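Local coordinates for protein YcaO (Methanopyrus kandleri, PDB 6CIB) that probably uses ATP and magnesium to activate peptide backbone amides for thioamide formation, as a YcaO-family enzyme, at residues S170-L184 / E205-V219. Numbering follows the deposited sequence.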
loop_
_atom_site.group_PDB
_atom_site.type_symbol
_atom_site.label_atom_id
_atom_site.label_comp_id
_atom_site.label_asym_id
_atom_site.label_seq_id
_atom_site.Cartn_x
_atom_site.Cartn_y
_atom_site.Cartn_z
ATOM N N SER A 170 -3.687 -5.678 8.786
ATOM C CA SER A 170 -4.516 -5.018 9.807
ATOM C C SER A 170 -5.953 -4.804 9.342
ATOM O O SER A 170 -6.892 -5.157 10.054
ATOM C CB SER A 170 -3.919 -3.673 10.222
ATOM O OG SER A 170 -2.793 -3.838 11.056
ATOM N N TRP A 171 -6.110 -4.227 8.148
ATOM C CA TRP A 171 -7.421 -3.997 7.551
ATOM C C TRP A 171 -8.187 -5.316 7.355
ATOM O O TRP A 171 -9.378 -5.385 7.669
ATOM C CB TRP A 171 -7.273 -3.188 6.250
ATOM C CG TRP A 171 -8.549 -2.822 5.552
ATOM C CD1 TRP A 171 -9.808 -2.778 6.088
ATOM C CD2 TRP A 171 -8.683 -2.404 4.185
ATOM N NE1 TRP A 171 -10.718 -2.392 5.138
ATOM C CE2 TRP A 171 -10.062 -2.157 3.958
ATOM C CE3 TRP A 171 -7.778 -2.231 3.124
ATOM C CZ2 TRP A 171 -10.560 -1.738 2.713
ATOM C CZ3 TRP A 171 -8.272 -1.819 1.882
ATOM C CH2 TRP A 171 -9.654 -1.568 1.693
ATOM N N SER A 172 -7.492 -6.354 6.880
ATOM C CA SER A 172 -8.080 -7.689 6.701
ATOM C C SER A 172 -8.571 -8.316 8.012
ATOM O O SER A 172 -9.626 -8.936 8.040
ATOM C CB SER A 172 -7.094 -8.620 6.017
ATOM O OG SER A 172 -6.844 -8.198 4.695
ATOM N N ILE A 173 -7.802 -8.128 9.082
ATOM C CA ILE A 173 -8.177 -8.559 10.432
ATOM C C ILE A 173 -9.452 -7.867 10.936
ATOM O O ILE A 173 -10.358 -8.533 11.437
ATOM C CB ILE A 173 -6.954 -8.463 11.402
ATOM C CG1 ILE A 173 -6.343 -9.847 11.603
ATOM C CG2 ILE A 173 -7.293 -7.884 12.767
ATOM C CD1 ILE A 173 -5.674 -10.412 10.371
ATOM N N VAL A 174 -9.514 -6.548 10.764
ATOM C CA VAL A 174 -10.681 -5.740 11.128
ATOM C C VAL A 174 -11.945 -6.191 10.380
ATOM O O VAL A 174 -12.986 -6.360 10.999
ATOM C CB VAL A 174 -10.387 -4.219 10.959
ATOM C CG1 VAL A 174 -11.650 -3.366 11.092
ATOM C CG2 VAL A 174 -9.353 -3.766 11.985
ATOM N N GLU A 175 -11.840 -6.416 9.070
ATOM C CA GLU A 175 -12.982 -6.866 8.259
ATOM C C GLU A 175 -13.394 -8.328 8.512
ATOM O O GLU A 175 -14.586 -8.633 8.548
ATOM C CB GLU A 175 -12.738 -6.646 6.755
ATOM C CG GLU A 175 -12.452 -5.207 6.319
ATOM C CD GLU A 175 -13.609 -4.230 6.486
ATOM O OE1 GLU A 175 -14.750 -4.637 6.778
ATOM O OE2 GLU A 175 -13.369 -3.016 6.315
ATOM N N TYR A 176 -12.416 -9.218 8.677
ATOM C CA TYR A 176 -12.686 -10.646 8.918
ATOM C C TYR A 176 -13.468 -10.875 10.218
ATOM O O TYR A 176 -14.460 -11.599 10.218
ATOM C CB TYR A 176 -11.381 -11.449 8.933
ATOM C CG TYR A 176 -11.552 -12.954 8.903
ATOM C CD1 TYR A 176 -11.717 -13.636 7.690
ATOM C CD2 TYR A 176 -11.522 -13.703 10.084
ATOM C CE1 TYR A 176 -11.864 -15.019 7.658
ATOM C CE2 TYR A 176 -11.669 -15.089 10.064
ATOM C CZ TYR A 176 -11.838 -15.740 8.850
ATOM O OH TYR A 176 -11.979 -17.106 8.824
ATOM N N PHE A 177 -13.018 -10.242 11.305
ATOM C CA PHE A 177 -13.631 -10.378 12.626
ATOM C C PHE A 177 -14.652 -9.291 12.926
ATOM O O PHE A 177 -15.277 -9.321 13.987
ATOM C CB PHE A 177 -12.563 -10.347 13.722
ATOM C CG PHE A 177 -11.636 -11.524 13.705
ATOM C CD1 PHE A 177 -12.087 -12.799 14.074
ATOM C CD2 PHE A 177 -10.300 -11.362 13.335
ATOM C CE1 PHE A 177 -11.218 -13.887 14.065
ATOM C CE2 PHE A 177 -9.429 -12.449 13.323
ATOM C CZ PHE A 177 -9.888 -13.710 13.688
ATOM N N ARG A 178 -14.810 -8.338 12.003
ATOM C CA ARG A 178 -15.643 -7.139 12.212
ATOM C C ARG A 178 -15.319 -6.448 13.540
ATOM O O ARG A 178 -16.207 -6.165 14.354
ATOM C CB ARG A 178 -17.134 -7.447 12.045
ATOM C CG ARG A 178 -17.492 -7.797 10.619
ATOM C CD ARG A 178 -18.981 -7.715 10.380
ATOM N NE ARG A 178 -19.233 -7.353 8.989
ATOM C CZ ARG A 178 -19.720 -6.183 8.582
ATOM N NH1 ARG A 178 -20.045 -5.235 9.456
ATOM N NH2 ARG A 178 -19.897 -5.967 7.287
ATOM N N ILE A 179 -14.021 -6.215 13.745
ATOM C CA ILE A 179 -13.504 -5.458 14.880
ATOM C C ILE A 179 -13.946 -4.002 14.741
ATOM O O ILE A 179 -13.970 -3.462 13.632
ATOM C CB ILE A 179 -11.952 -5.543 14.965
ATOM C CG1 ILE A 179 -11.504 -7.009 15.123
ATOM C CG2 ILE A 179 -11.410 -4.674 16.101
ATOM C CD1 ILE A 179 -10.006 -7.242 15.071
ATOM N N HIS A 180 -14.319 -3.401 15.873
ATOM C CA HIS A 180 -14.601 -1.976 15.992
ATOM C C HIS A 180 -13.335 -1.277 16.523
ATOM O O HIS A 180 -13.158 -1.186 17.743
ATOM C CB HIS A 180 -15.770 -1.753 16.966
ATOM C CG HIS A 180 -17.095 -2.236 16.460
ATOM N ND1 HIS A 180 -18.201 -1.418 16.391
ATOM C CD2 HIS A 180 -17.497 -3.448 16.008
ATOM C CE1 HIS A 180 -19.227 -2.102 15.916
ATOM N NE2 HIS A 180 -18.823 -3.335 15.667
ATOM N N PRO A 181 -12.438 -0.794 15.621
ATOM C CA PRO A 181 -11.201 -0.191 16.131
ATOM C C PRO A 181 -11.464 1.126 16.872
ATOM O O PRO A 181 -12.462 1.797 16.570
ATOM C CB PRO A 181 -10.369 0.050 14.858
ATOM C CG PRO A 181 -11.363 0.139 13.760
ATOM C CD PRO A 181 -12.476 -0.785 14.143
ATOM N N PRO A 182 -10.592 1.487 17.849
ATOM C CA PRO A 182 -10.761 2.761 18.554
ATOM C C PRO A 182 -10.530 3.968 17.650
ATOM O O PRO A 182 -9.744 3.889 16.692
ATOM C CB PRO A 182 -9.675 2.707 19.636
ATOM C CG PRO A 182 -8.646 1.781 19.092
ATOM C CD PRO A 182 -9.413 0.746 18.345
ATOM N N GLU A 183 -11.225 5.063 17.959
ATOM C CA GLU A 183 -10.954 6.378 17.372
ATOM C C GLU A 183 -9.551 6.848 17.759
ATOM O O GLU A 183 -9.125 6.674 18.911
ATOM C CB GLU A 183 -12.011 7.395 17.831
ATOM C CG GLU A 183 -11.807 8.822 17.316
ATOM C CD GLU A 183 -13.062 9.681 17.353
ATOM O OE1 GLU A 183 -13.927 9.478 18.235
ATOM O OE2 GLU A 183 -13.181 10.578 16.486
ATOM N N LEU A 184 -8.832 7.419 16.792
ATOM C CA LEU A 184 -7.521 8.010 17.058
ATOM C C LEU A 184 -7.592 9.538 17.051
ATOM O O LEU A 184 -7.977 10.142 16.046
ATOM C CB LEU A 184 -6.455 7.490 16.082
ATOM C CG LEU A 184 -5.050 8.092 16.237
ATOM C CD1 LEU A 184 -4.285 7.539 17.443
ATOM C CD2 LEU A 184 -4.262 7.879 14.961
ATOM N N GLU A 205 -13.282 10.502 9.821
ATOM C CA GLU A 205 -13.062 9.801 11.087
ATOM C C GLU A 205 -11.748 9.025 11.051
ATOM O O GLU A 205 -11.464 8.342 10.066
ATOM C CB GLU A 205 -14.213 8.830 11.345
ATOM C CG GLU A 205 -15.580 9.466 11.553
ATOM C CD GLU A 205 -15.787 9.937 12.977
ATOM O OE1 GLU A 205 -15.602 9.126 13.913
ATOM O OE2 GLU A 205 -16.135 11.122 13.159
ATOM N N LEU A 206 -10.958 9.133 12.120
ATOM C CA LEU A 206 -9.686 8.410 12.232
ATOM C C LEU A 206 -9.779 7.238 13.203
ATOM O O LEU A 206 -10.439 7.336 14.236
ATOM C CB LEU A 206 -8.535 9.350 12.626
ATOM C CG LEU A 206 -8.121 10.439 11.629
ATOM C CD1 LEU A 206 -7.132 11.398 12.271
ATOM C CD2 LEU A 206 -7.546 9.854 10.344
ATOM N N ARG A 207 -9.121 6.135 12.843
ATOM C CA ARG A 207 -9.078 4.919 13.656
ATOM C C ARG A 207 -7.657 4.382 13.763
ATOM O O ARG A 207 -6.912 4.405 12.779
ATOM C CB ARG A 207 -9.957 3.823 13.046
ATOM C CG ARG A 207 -11.425 4.164 12.827
ATOM C CD ARG A 207 -12.173 4.457 14.119
ATOM N NE ARG A 207 -13.549 4.870 13.824
ATOM C CZ ARG A 207 -14.018 6.108 13.948
ATOM N NH1 ARG A 207 -13.240 7.090 14.398
ATOM N NH2 ARG A 207 -15.284 6.357 13.642
ATOM N N LEU A 208 -7.285 3.905 14.951
ATOM C CA LEU A 208 -6.073 3.111 15.105
ATOM C C LEU A 208 -6.429 1.626 14.994
ATOM O O LEU A 208 -7.097 1.070 15.867
ATOM C CB LEU A 208 -5.346 3.423 16.422
ATOM C CG LEU A 208 -3.944 2.806 16.575
ATOM C CD1 LEU A 208 -2.898 3.491 15.699
ATOM C CD2 LEU A 208 -3.501 2.814 18.029
ATOM N N LEU A 209 -5.995 0.999 13.903
ATOM C CA LEU A 209 -6.253 -0.423 13.660
ATOM C C LEU A 209 -5.357 -1.274 14.543
ATOM O O LEU A 209 -4.249 -0.842 14.885
ATOM C CB LEU A 209 -6.024 -0.774 12.186
ATOM C CG LEU A 209 -7.186 -0.559 11.208
ATOM C CD1 LEU A 209 -7.391 0.903 10.890
ATOM C CD2 LEU A 209 -6.945 -1.309 9.916
ATOM N N PRO A 210 -5.832 -2.477 14.939
ATOM C CA PRO A 210 -4.928 -3.402 15.625
ATOM C C PRO A 210 -3.829 -3.869 14.667
ATOM O O PRO A 210 -4.116 -4.453 13.618
ATOM C CB PRO A 210 -5.849 -4.564 16.020
ATOM C CG PRO A 210 -6.984 -4.499 15.048
ATOM C CD PRO A 210 -7.200 -3.025 14.853
ATOM N N SER A 211 -2.584 -3.567 15.012
ATOM C CA SER A 211 -1.436 -4.015 14.239
ATOM C C SER A 211 -0.891 -5.313 14.820
ATOM O O SER A 211 -0.687 -5.423 16.032
ATOM C CB SER A 211 -0.356 -2.936 14.237
ATOM O OG SER A 211 0.834 -3.395 13.615
ATOM N N ARG A 212 -0.640 -6.282 13.945
ATOM C CA ARG A 212 -0.032 -7.552 14.345
ATOM C C ARG A 212 1.496 -7.506 14.308
ATOM O O ARG A 212 2.146 -8.509 14.579
ATOM C CB ARG A 212 -0.546 -8.696 13.471
ATOM C CG ARG A 212 -2.021 -9.008 13.658
ATOM C CD ARG A 212 -2.526 -9.728 12.424
ATOM N NE ARG A 212 -2.772 -11.130 12.677
ATOM C CZ ARG A 212 -2.923 -12.076 11.753
ATOM N NH1 ARG A 212 -2.814 -11.819 10.449
ATOM N NH2 ARG A 212 -3.169 -13.309 12.159
ATOM N N VAL A 213 2.061 -6.340 13.981
ATOM C CA VAL A 213 3.513 -6.166 13.882
ATOM C C VAL A 213 3.963 -5.081 14.868
ATOM O O VAL A 213 3.541 -3.924 14.775
ATOM C CB VAL A 213 3.953 -5.800 12.438
ATOM C CG1 VAL A 213 5.473 -5.673 12.339
ATOM C CG2 VAL A 213 3.432 -6.823 11.424
ATOM N N GLU A 214 4.832 -5.449 15.801
ATOM C CA GLU A 214 5.256 -4.501 16.821
ATOM C C GLU A 214 6.184 -3.427 16.271
ATOM O O GLU A 214 7.076 -3.716 15.473
ATOM C CB GLU A 214 5.894 -5.193 18.021
ATOM C CG GLU A 214 5.668 -4.391 19.291
ATOM C CD GLU A 214 6.451 -4.912 20.460
ATOM O OE1 GLU A 214 6.218 -6.074 20.845
ATOM O OE2 GLU A 214 7.291 -4.149 20.985
ATOM N N GLY A 215 5.946 -2.192 16.707
ATOM C CA GLY A 215 6.661 -1.030 16.202
ATOM C C GLY A 215 6.023 -0.386 14.979
ATOM O O GLY A 215 6.445 0.698 14.578
ATOM N N VAL A 216 5.028 -1.049 14.380
ATOM C CA VAL A 216 4.333 -0.530 13.191
ATOM C C VAL A 216 2.885 -0.194 13.553
ATOM O O VAL A 216 2.158 -1.040 14.081
ATOM C CB VAL A 216 4.362 -1.517 11.991
ATOM C CG1 VAL A 216 3.669 -0.911 10.766
ATOM C CG2 VAL A 216 5.786 -1.899 11.635
ATOM N N TYR A 217 2.488 1.043 13.271
ATOM C CA TYR A 217 1.119 1.513 13.515
ATOM C C TYR A 217 0.335 1.555 12.220
ATOM O O TYR A 217 0.878 1.935 11.188
ATOM C CB TYR A 217 1.139 2.896 14.183
ATOM C CG TYR A 217 1.815 2.867 15.533
ATOM C CD1 TYR A 217 1.123 2.425 16.671
ATOM C CD2 TYR A 217 3.153 3.255 15.675
ATOM C CE1 TYR A 217 1.740 2.379 17.914
ATOM C CE2 TYR A 217 3.781 3.213 16.917
ATOM C CZ TYR A 217 3.072 2.775 18.028
ATOM O OH TYR A 217 3.681 2.731 19.258
ATOM N N VAL A 218 -0.931 1.144 12.279
ATOM C CA VAL A 218 -1.818 1.217 11.117
ATOM C C VAL A 218 -3.024 2.100 11.454
ATOM O O VAL A 218 -3.692 1.889 12.477
ATOM C CB VAL A 218 -2.260 -0.182 10.610
ATOM C CG1 VAL A 218 -3.110 -0.065 9.349
ATOM C CG2 VAL A 218 -1.049 -1.076 10.331
ATOM N N VAL A 219 -3.268 3.099 10.599
ATOM C CA VAL A 219 -4.354 4.069 10.776
ATOM C C VAL A 219 -5.337 3.957 9.611
ATOM O O VAL A 219 -4.933 3.827 8.458
ATOM C CB VAL A 219 -3.813 5.524 10.922
ATOM C CG1 VAL A 219 -4.926 6.570 10.926
ATOM C CG2 VAL A 219 -2.991 5.667 12.192
HETATM O O HOH W 1 -1.040 -6.170 11.060
HETATM O O HOH W 2 -14.334 2.069 14.451
HETATM O O HOH W 3 -11.845 10.949 14.076
#
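A single antiparallel beta bridge between the start of strand 183-185 and strand 203-209 forms one end of this contact, and the last turns of helix 154-177 seat on the 209-212 corner at the other. Glu-183 and Arg-207 face each other as a non-hydrogen-bonded pair, flanked by bonds from Leu-208 N to Pro-182 O (3.0 Å) and from Leu-184 N to Leu-206 O (3.0 Å). Leu-206 O also accepts Arg-207 NH1 at 2.8 Å, and the two donors approach from opposite faces of its carbonyl plane. A bend at chi2 (-63°) folds the Arg-207 chain back, and NH1 and NH2 both grip Glu-205 OE1 end-on, NH2 at 2.8 Å. Glu-183 lays its CB and CG obliquely beside NH1, its carboxylate just beyond salt-bridge range. With an alanine in place of Arg-207, Glu-205 OE1 would probably lose both donors, leaving Arg-203 on the other oxygen as a counter-charge beside Glu-183 OE2, 3.8 Å from Glu-205 OE1. At the helix, Ser-170 OG donates to Pro-210 O (2.9 Å) from above the carbonyl plane, and accepts from a water that in turn accepts Arg-212 N. Val-174 CG2 meets the Pro-210 ring at CD (3.7 Å), the two side chains at about a right angle, while Leu-209 CD2 lies against the Trp-171 backbone. Ile-173 CD1 sits over one face of the Arg-212 guanidinium, whose NH1 salt-bridges Asp-169 and whose NH2 donates to Asn-366 O. Trp-292 of helix 290-293 packs on Val-174 and Pro-181, and its carbonyl takes Arg-207 NE; Val-245 of helix 241-260 touches Leu-184 and Leu-206, while strand 217-224 flanks 203-209.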